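Local structure of regulator of Ty1 transposition protein 107 (3T7K) at residues 52-57 / 78-83; 68-73 / 228-233; 145-150 / 205-210. The protein is a DNA-repair factor whose C-terminal tandem BRCT repeats bind phosphorylated histone H2A during the response to DNA damage. All coordinates share one frame; numbering follows the deposited sequence.

Interaction 1: residues 52-57 / 78-83; sequences DNIKET and LSFEPL
Ile54 and Phe80 make the apolar half of this contact, the isoleucine meeting the phenylalanine at the ring edge and not over a face. Its delta methyl does most of the touching: Ile54 CD1 lies 3.8 Å from Phe80 CE1 and equally far from Phe80 CZ, near the plane of the ring. The gamma methyl adds a second touch, with Ile54 CG2 3.9 Å from Phe80 CE1. Ile54 carries CG1 anti to its carbonyl carbon (chi1 -61°) and then runs straight on to CD1, which brings the end of the longer branch to the ring. Beside this pair two acidic side chains converge. Glu56 OE2 and Glu81 OE2 stand 4.1 Å apart with their carboxylate planes almost perpendicular, a pairing of like charges that would be unfavourable alone.

Two lysines probably offset it. Glu81 OE2 forms a salt bridge with Lys134 and its OE1 another with Lys59, so the carboxylate is held at both oxygens; Lys134 also hydrogen-bonds to the backbone O of Ser79, tying the 78-83 loop to the chain just before helix 135-138. Leu60 packs against both Ile54 and Phe80. The chain that presents Phe80 and Glu81 continues through a cis peptide bond between Glu81 and Pro82.

Segment 52-57 follows strand 48-50, and segment 78-83 joins helix 72-77 to strand 85-87. The contact thus brings together loops next to the two outermost strands of a parallel four-stranded sheet with strand order 2-1-3-4, the core of a BRCT fold.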
loop_
_atom_site.group_PDB
_atom_site.type_symbol
_atom_site.label_atom_id
_atom_site.label_comp_id
_atom_site.label_asym_id
_atom_site.label_seq_id
_atom_site.Cartn_x
_atom_site.Cartn_y
_atom_site.Cartn_z
ATOM N N ASP C 52 -15.656 6.519 -9.457
ATOM C CA ASP C 52 -16.471 6.081 -10.589
ATOM C C ASP C 52 -16.087 4.658 -10.987
ATOM O O ASP C 52 -16.937 3.801 -11.215
ATOM C CB ASP C 52 -16.281 7.036 -11.774
ATOM O OD1 ASP C 52 -16.270 8.853 -10.218
ATOM O OD2 ASP C 52 -16.884 9.289 -12.276
ATOM N N ASN C 53 -14.785 4.416 -11.053
ATOM C CA ASN C 53 -14.261 3.129 -11.466
ATOM C C ASN C 53 -13.219 2.674 -10.468
ATOM O O ASN C 53 -12.748 3.472 -9.661
ATOM C CB ASN C 53 -13.627 3.252 -12.852
ATOM C CG ASN C 53 -14.556 3.894 -13.860
ATOM O OD1 ASN C 53 -14.343 5.031 -14.283
ATOM N ND2 ASN C 53 -15.596 3.166 -14.254
ATOM N N ILE C 54 -12.847 1.398 -10.530
ATOM C CA ILE C 54 -11.860 0.845 -9.606
ATOM C C ILE C 54 -10.437 1.030 -10.114
ATOM O O ILE C 54 -10.072 0.515 -11.166
ATOM C CB ILE C 54 -12.111 -0.650 -9.347
ATOM C CG1 ILE C 54 -13.486 -0.859 -8.706
ATOM C CG2 ILE C 54 -11.016 -1.237 -8.459
ATOM C CD1 ILE C 54 -13.846 -2.321 -8.436
ATOM N N LYS C 55 -9.630 1.771 -9.364
ATOM C CA LYS C 55 -8.227 1.943 -9.709
ATOM C C LYS C 55 -7.332 1.425 -8.578
ATOM O O LYS C 55 -7.452 1.853 -7.428
ATOM C CB LYS C 55 -7.926 3.405 -10.018
ATOM C CG LYS C 55 -6.522 3.646 -10.546
ATOM C CD LYS C 55 -5.858 4.822 -9.843
ATOM C CE LYS C 55 -4.720 5.377 -10.682
ATOM N NZ LYS C 55 -5.212 5.813 -12.022
ATOM N N GLU C 56 -6.441 0.497 -8.912
ATOM C CA GLU C 56 -5.666 -0.211 -7.898
ATOM C C GLU C 56 -4.954 0.705 -6.910
ATOM O O GLU C 56 -4.689 0.311 -5.776
ATOM C CB GLU C 56 -4.649 -1.165 -8.537
ATOM C CG GLU C 56 -5.234 -2.482 -9.020
ATOM C CD GLU C 56 -4.208 -3.601 -9.033
ATOM O OE1 GLU C 56 -3.359 -3.624 -9.947
ATOM O OE2 GLU C 56 -4.243 -4.452 -8.118
ATOM N N THR C 57 -4.632 1.920 -7.325
ATOM C CA THR C 57 -3.836 2.773 -6.451
ATOM C C THR C 57 -4.660 3.775 -5.647
ATOM O O THR C 57 -4.101 4.665 -5.017
ATOM C CB THR C 57 -2.672 3.469 -7.206
ATOM O OG1 THR C 57 -3.189 4.272 -8.271
ATOM C CG2 THR C 57 -1.715 2.429 -7.776
ATOM N N LEU C 78 -13.975 -7.866 -4.360
ATOM C CA LEU C 78 -13.473 -8.995 -3.576
ATOM C C LEU C 78 -11.959 -9.177 -3.688
ATOM O O LEU C 78 -11.390 -10.077 -3.067
ATOM C CB LEU C 78 -14.229 -10.289 -3.903
ATOM C CG LEU C 78 -15.623 -10.258 -3.266
ATOM C CD1 LEU C 78 -16.568 -11.257 -3.911
ATOM C CD2 LEU C 78 -15.519 -10.490 -1.749
ATOM N N SER C 79 -11.307 -8.315 -4.461
ATOM C CA SER C 79 -9.849 -8.250 -4.426
ATOM C C SER C 79 -9.340 -6.907 -3.902
ATOM O O SER C 79 -8.223 -6.505 -4.222
ATOM C CB SER C 79 -9.246 -8.487 -5.806
ATOM O OG SER C 79 -9.701 -7.479 -6.683
ATOM N N PHE C 80 -10.148 -6.209 -3.110
ATOM C CA PHE C 80 -9.639 -5.022 -2.443
ATOM C C PHE C 80 -8.613 -5.455 -1.387
ATOM O O PHE C 80 -8.607 -6.613 -0.946
ATOM C CB PHE C 80 -10.778 -4.212 -1.824
ATOM C CG PHE C 80 -11.625 -3.486 -2.830
ATOM C CD1 PHE C 80 -11.320 -3.532 -4.178
ATOM C CD2 PHE C 80 -12.716 -2.743 -2.426
ATOM C CE1 PHE C 80 -12.106 -2.860 -5.110
ATOM C CE2 PHE C 80 -13.505 -2.070 -3.337
ATOM C CZ PHE C 80 -13.197 -2.128 -4.690
ATOM N N GLU C 81 -7.752 -4.529 -0.977
ATOM C CA GLU C 81 -6.607 -4.863 -0.139
ATOM C C GLU C 81 -6.496 -4.021 1.144
ATOM O O GLU C 81 -5.617 -3.161 1.262
ATOM C CB GLU C 81 -5.338 -4.723 -0.974
ATOM C CG GLU C 81 -5.325 -5.664 -2.195
ATOM C CD GLU C 81 -4.169 -5.381 -3.144
ATOM O OE1 GLU C 81 -3.272 -4.587 -2.775
ATOM O OE2 GLU C 81 -4.163 -5.945 -4.260
ATOM N N PRO C 82 -7.377 -4.275 2.119
ATOM C CA PRO C 82 -8.431 -5.283 2.034
ATOM C C PRO C 82 -9.777 -4.657 1.740
ATOM O O PRO C 82 -9.906 -3.427 1.731
ATOM C CB PRO C 82 -8.455 -5.845 3.449
ATOM C CG PRO C 82 -8.190 -4.601 4.307
ATOM C CD PRO C 82 -7.259 -3.721 3.484
ATOM N N LEU C 83 -10.782 -5.501 1.527
ATOM C CA LEU C 83 -12.157 -5.037 1.541
ATOM C C LEU C 83 -12.537 -4.956 2.999
ATOM O O LEU C 83 -12.327 -5.906 3.738
ATOM C CB LEU C 83 -13.092 -6.014 0.834
ATOM C CG LEU C 83 -14.582 -5.668 0.914
ATOM C CD1 LEU C 83 -14.912 -4.402 0.114
ATOM C CD2 LEU C 83 -15.427 -6.834 0.431
#

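Interaction 2: residues 68-73 / 228-233; sequences ILRTEK and EWNWCV
The carbonyl oxygen of Trp229 is gripped by two backbone donors, Cys232 N at 2.7 Å and Val233 N at 3.1 Å, and this first turn of helix 229-237 sets Asn230 and Val233 against Arg70. Arg70 arrives from the loop before helix 72-77, its chain bent at chi3 (141°). Its guanidinium meets Asn230 with an edge: NH2 gives a weak hydrogen bond to Asn230 OD1, which lies in the guanidinium plane. At 2.5 Å from Arg70 NH2 to Asn230 OD1 the approach is very short, yet the N-H...O angle is only 128° and the amide plane is turned 43° from the guanidinium, so the fine geometry is doubtful. Val233 takes one face, its CG1 3.5 Å from Arg70 NH2 and nearer the rim than the middle of the group.

Arg70 also serves the bound peptide, through its backbone and, weakly, through NH1, while Lys73 hydrogen-bonds to the modified peptide side chain. Trp229 packs on an apolar peptide residue. The arginine therefore joins both BRCT repeats to the ligand. Asn230 is neutral and its bond weak, so it probably does little to offset the charge of Arg70; Glu234, on the same helix, also touches the arginine.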
loop_
_atom_site.group_PDB
_atom_site.type_symbol
_atom_site.label_atom_id
_atom_site.label_comp_id
_atom_site.label_asym_id
_atom_site.label_seq_id
_atom_site.Cartn_x
_atom_site.Cartn_y
_atom_site.Cartn_z
ATOM N N ILE C 68 -25.419 -9.232 -3.165
ATOM C CA ILE C 68 -24.349 -9.882 -3.917
ATOM C C ILE C 68 -24.674 -9.857 -5.408
ATOM O O ILE C 68 -25.713 -10.361 -5.841
ATOM C CB ILE C 68 -24.095 -11.322 -3.435
ATOM C CG1 ILE C 68 -23.607 -11.310 -1.987
ATOM C CG2 ILE C 68 -23.061 -12.007 -4.314
ATOM C CD1 ILE C 68 -23.266 -12.683 -1.454
ATOM N N LEU C 69 -23.794 -9.238 -6.188
ATOM C CA LEU C 69 -24.014 -9.085 -7.624
ATOM C C LEU C 69 -22.842 -9.595 -8.454
ATOM O O LEU C 69 -21.694 -9.624 -7.995
ATOM C CB LEU C 69 -24.272 -7.621 -7.978
ATOM C CG LEU C 69 -25.559 -6.992 -7.454
ATOM C CD1 LEU C 69 -25.576 -5.513 -7.790
ATOM C CD2 LEU C 69 -26.782 -7.699 -8.030
ATOM N N ARG C 70 -23.141 -9.980 -9.690
ATOM C CA ARG C 70 -22.123 -10.498 -10.586
ATOM C C ARG C 70 -21.562 -9.407 -11.486
ATOM O O ARG C 70 -21.069 -9.695 -12.574
ATOM C CB ARG C 70 -22.701 -11.634 -11.436
ATOM C CG ARG C 70 -23.177 -12.824 -10.609
ATOM C CD ARG C 70 -23.905 -13.842 -11.459
ATOM N NE ARG C 70 -23.566 -15.199 -11.050
ATOM C CZ ARG C 70 -22.842 -16.033 -11.786
ATOM N NH1 ARG C 70 -22.392 -15.651 -12.977
ATOM N NH2 ARG C 70 -22.570 -17.245 -11.331
ATOM N N THR C 71 -21.640 -8.152 -11.053
ATOM C CA THR C 71 -21.062 -7.080 -11.849
ATOM C C THR C 71 -19.562 -7.160 -11.757
ATOM O O THR C 71 -19.037 -7.703 -10.798
ATOM C CB THR C 71 -21.459 -5.691 -11.317
ATOM O OG1 THR C 71 -21.271 -5.663 -9.889
ATOM C CG2 THR C 71 -22.902 -5.376 -11.675
ATOM N N GLU C 72 -18.870 -6.596 -12.736
ATOM C CA GLU C 72 -17.422 -6.445 -12.655
ATOM C C GLU C 72 -16.998 -5.785 -11.338
ATOM O O GLU C 72 -16.039 -6.208 -10.690
ATOM C CB GLU C 72 -16.921 -5.607 -13.830
ATOM C CG GLU C 72 -15.430 -5.322 -13.796
ATOM C CD GLU C 72 -14.979 -4.482 -14.974
ATOM O OE1 GLU C 72 -15.857 -3.963 -15.695
ATOM O OE2 GLU C 72 -13.754 -4.339 -15.190
ATOM N N LYS C 73 -17.727 -4.750 -10.939
ATOM C CA LYS C 73 -17.376 -4.005 -9.729
ATOM C C LYS C 73 -17.482 -4.846 -8.475
ATOM O O LYS C 73 -16.561 -4.856 -7.651
ATOM C CB LYS C 73 -18.240 -2.755 -9.595
ATOM C CG LYS C 73 -17.651 -1.542 -10.269
ATOM C CD LYS C 73 -18.607 -0.367 -10.147
ATOM C CE LYS C 73 -17.949 0.924 -10.568
ATOM N NZ LYS C 73 -18.977 1.977 -10.789
ATOM N N GLU C 228 -16.276 -23.724 -16.848
ATOM C CA GLU C 228 -17.122 -22.627 -17.294
ATOM C C GLU C 228 -16.787 -21.355 -16.496
ATOM O O GLU C 228 -16.162 -21.416 -15.432
ATOM C CB GLU C 228 -18.599 -22.980 -17.099
ATOM C CG GLU C 228 -19.011 -24.301 -17.752
ATOM C CD GLU C 228 -20.498 -24.606 -17.636
ATOM O OE1 GLU C 228 -20.882 -25.384 -16.738
ATOM O OE2 GLU C 228 -21.274 -24.076 -18.458
ATOM N N TRP C 229 -17.200 -20.207 -17.017
ATOM C CA TRP C 229 -16.997 -18.932 -16.333
ATOM C C TRP C 229 -17.548 -19.015 -14.919
ATOM O O TRP C 229 -16.916 -18.565 -13.967
ATOM C CB TRP C 229 -17.661 -17.793 -17.123
ATOM C CG TRP C 229 -17.765 -16.480 -16.377
ATOM C CD1 TRP C 229 -18.912 -15.802 -16.080
ATOM C CD2 TRP C 229 -16.687 -15.700 -15.830
ATOM N NE1 TRP C 229 -18.616 -14.651 -15.391
ATOM C CE2 TRP C 229 -17.260 -14.562 -15.226
ATOM C CE3 TRP C 229 -15.299 -15.857 -15.795
ATOM C CZ2 TRP C 229 -16.490 -13.580 -14.588
ATOM C CZ3 TRP C 229 -14.533 -14.879 -15.157
ATOM C CH2 TRP C 229 -15.134 -13.757 -14.567
ATOM N N ASN C 230 -18.717 -19.623 -14.774
ATOM C CA ASN C 230 -19.359 -19.729 -13.467
ATOM C C ASN C 230 -18.468 -20.365 -12.411
ATOM O O ASN C 230 -18.687 -20.183 -11.224
ATOM C CB ASN C 230 -20.652 -20.537 -13.582
ATOM C CG ASN C 230 -21.854 -19.780 -13.082
ATOM O OD1 ASN C 230 -22.053 -19.641 -11.875
ATOM N ND2 ASN C 230 -22.669 -19.288 -14.009
ATOM N N TRP C 231 -17.486 -21.149 -12.844
ATOM C CA TRP C 231 -16.564 -21.808 -11.918
ATOM C C TRP C 231 -15.676 -20.753 -11.274
ATOM O O TRP C 231 -15.321 -20.851 -10.086
ATOM C CB TRP C 231 -15.706 -22.838 -12.681
ATOM C CG TRP C 231 -14.719 -23.649 -11.874
ATOM C CD1 TRP C 231 -14.938 -24.870 -11.276
ATOM C CD2 TRP C 231 -13.350 -23.318 -11.611
ATOM N NE1 TRP C 231 -13.789 -25.310 -10.667
ATOM C CE2 TRP C 231 -12.801 -24.373 -10.856
ATOM C CE3 TRP C 231 -12.534 -22.231 -11.940
ATOM C CZ2 TRP C 231 -11.478 -24.369 -10.425
ATOM C CZ3 TRP C 231 -11.217 -22.228 -11.508
ATOM C CH2 TRP C 231 -10.705 -23.287 -10.759
ATOM N N CYS C 232 -15.316 -19.749 -12.072
ATOM C CA CYS C 232 -14.485 -18.643 -11.599
ATOM C C CYS C 232 -15.283 -17.721 -10.694
ATOM O O CYS C 232 -14.745 -17.181 -9.734
ATOM C CB CYS C 232 -13.961 -17.822 -12.767
ATOM S SG CYS C 232 -12.956 -18.777 -13.918
ATOM N N VAL C 233 -16.554 -17.536 -11.020
ATOM C CA VAL C 233 -17.421 -16.657 -10.256
ATOM C C VAL C 233 -17.688 -17.230 -8.880
ATOM O O VAL C 233 -17.648 -16.504 -7.899
ATOM C CB VAL C 233 -18.756 -16.399 -10.974
ATOM C CG1 VAL C 233 -19.744 -15.685 -10.043
ATOM C CG2 VAL C 233 -18.522 -15.583 -12.223
#

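Interaction 3: residues 145-150 / 205-210; sequences NLVNDI and ASQVKK
Val147 and Gln207 approach each other from opposite directions in the second BRCT repeat, where strand 143-147 ends and helix 205-218, which connects the parallel strands 198-201 and 224-227, begins. Gln207 extends its chain beyond CG and brings its terminal amide up to the valine. Val147 CG1 lies 3.6 Å from Gln207 NE2 and 3.7 Å from Gln207 CD, and the other methyl is looser, with Val147 CG2 4.0 Å from Gln207 NE2.

Asp149 also approaches Gln207 from the opposite direction, out of the type I turn that runs from Val147 to Ile150 and is closed by the bond from Ile150 N to Val147 O. With CG lodged between its backbone N and carbonyl carbon (chi1 71°), the aspartate turns its carboxylate back to the helix. The carboxylate and amide planes stand 52° apart, so the two groups are neither coplanar nor perpendicular.

Both ends of the amide have work to do. Gln207 OE1 accepts hydrogen bonds from the backbone N of Thr203 and of Lys204, which fixes which way the amide is flipped and points NE2 at the turn. A leucine here would probably leave those two backbone N-H groups without their acceptor and Asp149 without its weak bond to the helix. Asp149 OD2 has a second partner in the hydroxyl of Thr203, so one residue beside the helix start serves both side chains. The bond across the contact, Gln207 NE2 to Asp149 OD2, is weak at 3.4 Å but nearly straight, with an angle of 168°.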
loop_
_atom_site.group_PDB
_atom_site.type_symbol
_atom_site.label_atom_id
_atom_site.label_comp_id
_atom_site.label_asym_id
_atom_site.label_seq_id
_atom_site.Cartn_x
_atom_site.Cartn_y
_atom_site.Cartn_z
ATOM N N ASN C 145 -6.308 -19.882 -20.667
ATOM C CA ASN C 145 -6.788 -19.631 -21.997
ATOM C C ASN C 145 -8.267 -19.401 -21.895
ATOM O O ASN C 145 -8.966 -20.148 -21.215
ATOM C CB ASN C 145 -6.527 -20.858 -22.893
ATOM C CG ASN C 145 -5.077 -21.245 -22.923
ATOM O OD1 ASN C 145 -4.334 -20.849 -23.823
ATOM N ND2 ASN C 145 -4.650 -21.997 -21.925
ATOM N N LEU C 146 -8.747 -18.392 -22.605
ATOM C CA LEU C 146 -10.133 -17.986 -22.535
ATOM C C LEU C 146 -10.648 -17.926 -23.958
ATOM O O LEU C 146 -10.001 -17.340 -24.820
ATOM C CB LEU C 146 -10.204 -16.597 -21.879
ATOM C CG LEU C 146 -11.555 -15.953 -21.582
ATOM C CD1 LEU C 146 -12.318 -16.768 -20.569
ATOM C CD2 LEU C 146 -11.349 -14.532 -21.062
ATOM N N VAL C 147 -11.801 -18.540 -24.211
ATOM C CA VAL C 147 -12.394 -18.487 -25.528
ATOM C C VAL C 147 -12.909 -17.087 -25.799
ATOM O O VAL C 147 -13.435 -16.413 -24.901
ATOM C CB VAL C 147 -13.537 -19.506 -25.701
ATOM C CG1 VAL C 147 -12.992 -20.913 -25.661
ATOM C CG2 VAL C 147 -14.612 -19.300 -24.639
ATOM N N ASN C 148 -12.736 -16.657 -27.043
ATOM C CA ASN C 148 -13.063 -15.299 -27.457
ATOM C C ASN C 148 -14.544 -14.989 -27.357
ATOM O O ASN C 148 -14.923 -13.827 -27.271
ATOM C CB ASN C 148 -12.587 -15.045 -28.893
ATOM C CG ASN C 148 -12.406 -13.567 -29.192
ATOM O OD1 ASN C 148 -12.716 -12.717 -28.362
ATOM N ND2 ASN C 148 -11.902 -13.254 -30.382
ATOM N N ASP C 149 -15.379 -16.020 -27.369
ATOM C CA ASP C 149 -16.826 -15.820 -27.344
ATOM C C ASP C 149 -17.424 -15.915 -25.944
ATOM O O ASP C 149 -18.599 -16.252 -25.784
ATOM C CB ASP C 149 -17.535 -16.808 -28.281
ATOM C CG ASP C 149 -17.517 -18.232 -27.758
ATOM O OD1 ASP C 149 -18.065 -19.124 -28.446
ATOM O OD2 ASP C 149 -16.951 -18.469 -26.667
ATOM N N ILE C 150 -16.611 -15.636 -24.930
ATOM C CA ILE C 150 -17.096 -15.671 -23.560
ATOM C C ILE C 150 -18.036 -14.488 -23.325
ATOM O O ILE C 150 -17.701 -13.352 -23.647
ATOM C CB ILE C 150 -15.928 -15.664 -22.535
ATOM C CG1 ILE C 150 -16.416 -16.115 -21.156
ATOM C CG2 ILE C 150 -15.246 -14.296 -22.482
ATOM C CD1 ILE C 150 -16.538 -17.632 -20.979
ATOM N N ALA C 205 -19.689 -27.150 -25.330
ATOM C CA ALA C 205 -19.211 -28.522 -25.352
ATOM C C ALA C 205 -18.423 -28.737 -26.639
ATOM O O ALA C 205 -17.516 -29.570 -26.701
ATOM C CB ALA C 205 -20.375 -29.489 -25.275
ATOM N N SER C 206 -18.771 -27.972 -27.665
ATOM C CA SER C 206 -18.078 -28.048 -28.944
ATOM C C SER C 206 -16.620 -27.657 -28.768
ATOM O O SER C 206 -15.763 -28.006 -29.587
ATOM C CB SER C 206 -18.734 -27.109 -29.958
ATOM O OG SER C 206 -18.009 -25.896 -30.090
ATOM N N GLN C 207 -16.340 -26.922 -27.695
ATOM C CA GLN C 207 -14.992 -26.427 -27.458
ATOM C C GLN C 207 -14.204 -27.399 -26.591
ATOM O O GLN C 207 -12.996 -27.565 -26.770
ATOM C CB GLN C 207 -15.034 -25.038 -26.823
ATOM C CG GLN C 207 -15.555 -23.959 -27.762
ATOM C CD GLN C 207 -15.989 -22.705 -27.024
ATOM O OE1 GLN C 207 -16.425 -22.765 -25.868
ATOM N NE2 GLN C 207 -15.869 -21.559 -27.690
ATOM N N VAL C 208 -14.894 -28.047 -25.660
ATOM C CA VAL C 208 -14.269 -29.058 -24.836
ATOM C C VAL C 208 -13.676 -30.164 -25.731
ATOM O O VAL C 208 -12.523 -30.562 -25.564
ATOM C CB VAL C 208 -15.275 -29.652 -23.824
ATOM C CG1 VAL C 208 -14.642 -30.778 -23.033
ATOM C CG2 VAL C 208 -15.799 -28.557 -22.877
ATOM N N LYS C 209 -14.462 -30.644 -26.688
ATOM C CA LYS C 209 -14.003 -31.723 -27.560
ATOM C C LYS C 209 -12.777 -31.307 -28.358
ATOM O O LYS C 209 -11.763 -31.994 -28.352
ATOM C CB LYS C 209 -15.122 -32.169 -28.500
ATOM C CG LYS C 209 -16.386 -32.598 -27.781
ATOM C CD LYS C 209 -17.592 -32.470 -28.699
ATOM C CE LYS C 209 -18.819 -33.143 -28.111
ATOM N NZ LYS C 209 -20.059 -32.708 -28.811
ATOM N N LYS C 210 -12.868 -30.177 -29.041
ATOM C CA LYS C 210 -11.730 -29.650 -29.781
ATOM C C LYS C 210 -10.460 -29.584 -28.937
ATOM O O LYS C 210 -9.405 -30.060 -29.353
ATOM C CB LYS C 210 -12.046 -28.259 -30.326
ATOM C CG LYS C 210 -10.938 -27.677 -31.207
ATOM C CD LYS C 210 -11.194 -26.211 -31.554
ATOM C CE LYS C 210 -10.026 -25.609 -32.346
ATOM N NZ LYS C 210 -10.304 -25.533 -33.811
#

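Interaction 1 lies in the first BRCT repeat and interaction 3 in the second; interaction 2 joins the repeats, with 68-73 from the first and helix 229-237 from the second. The centres of interactions 1 and 2 are about 16 Å apart. Those of interactions 2 and 3 are about 18 Å apart, and those of interactions 1 and 3 about 30 Å. Along the chain the segments of interactions 1 and 2 alternate, whereas interaction 3 is nested inside the loop that interaction 2 closes. Asp52 O meets Lys73 NZ at 2.8 Å, and Trp229 CB packs on Ile150 CD1. The peptide-binding residues of interaction 2 are thus in touch with both repeats, consistent with a ligand read by the tandem pair together.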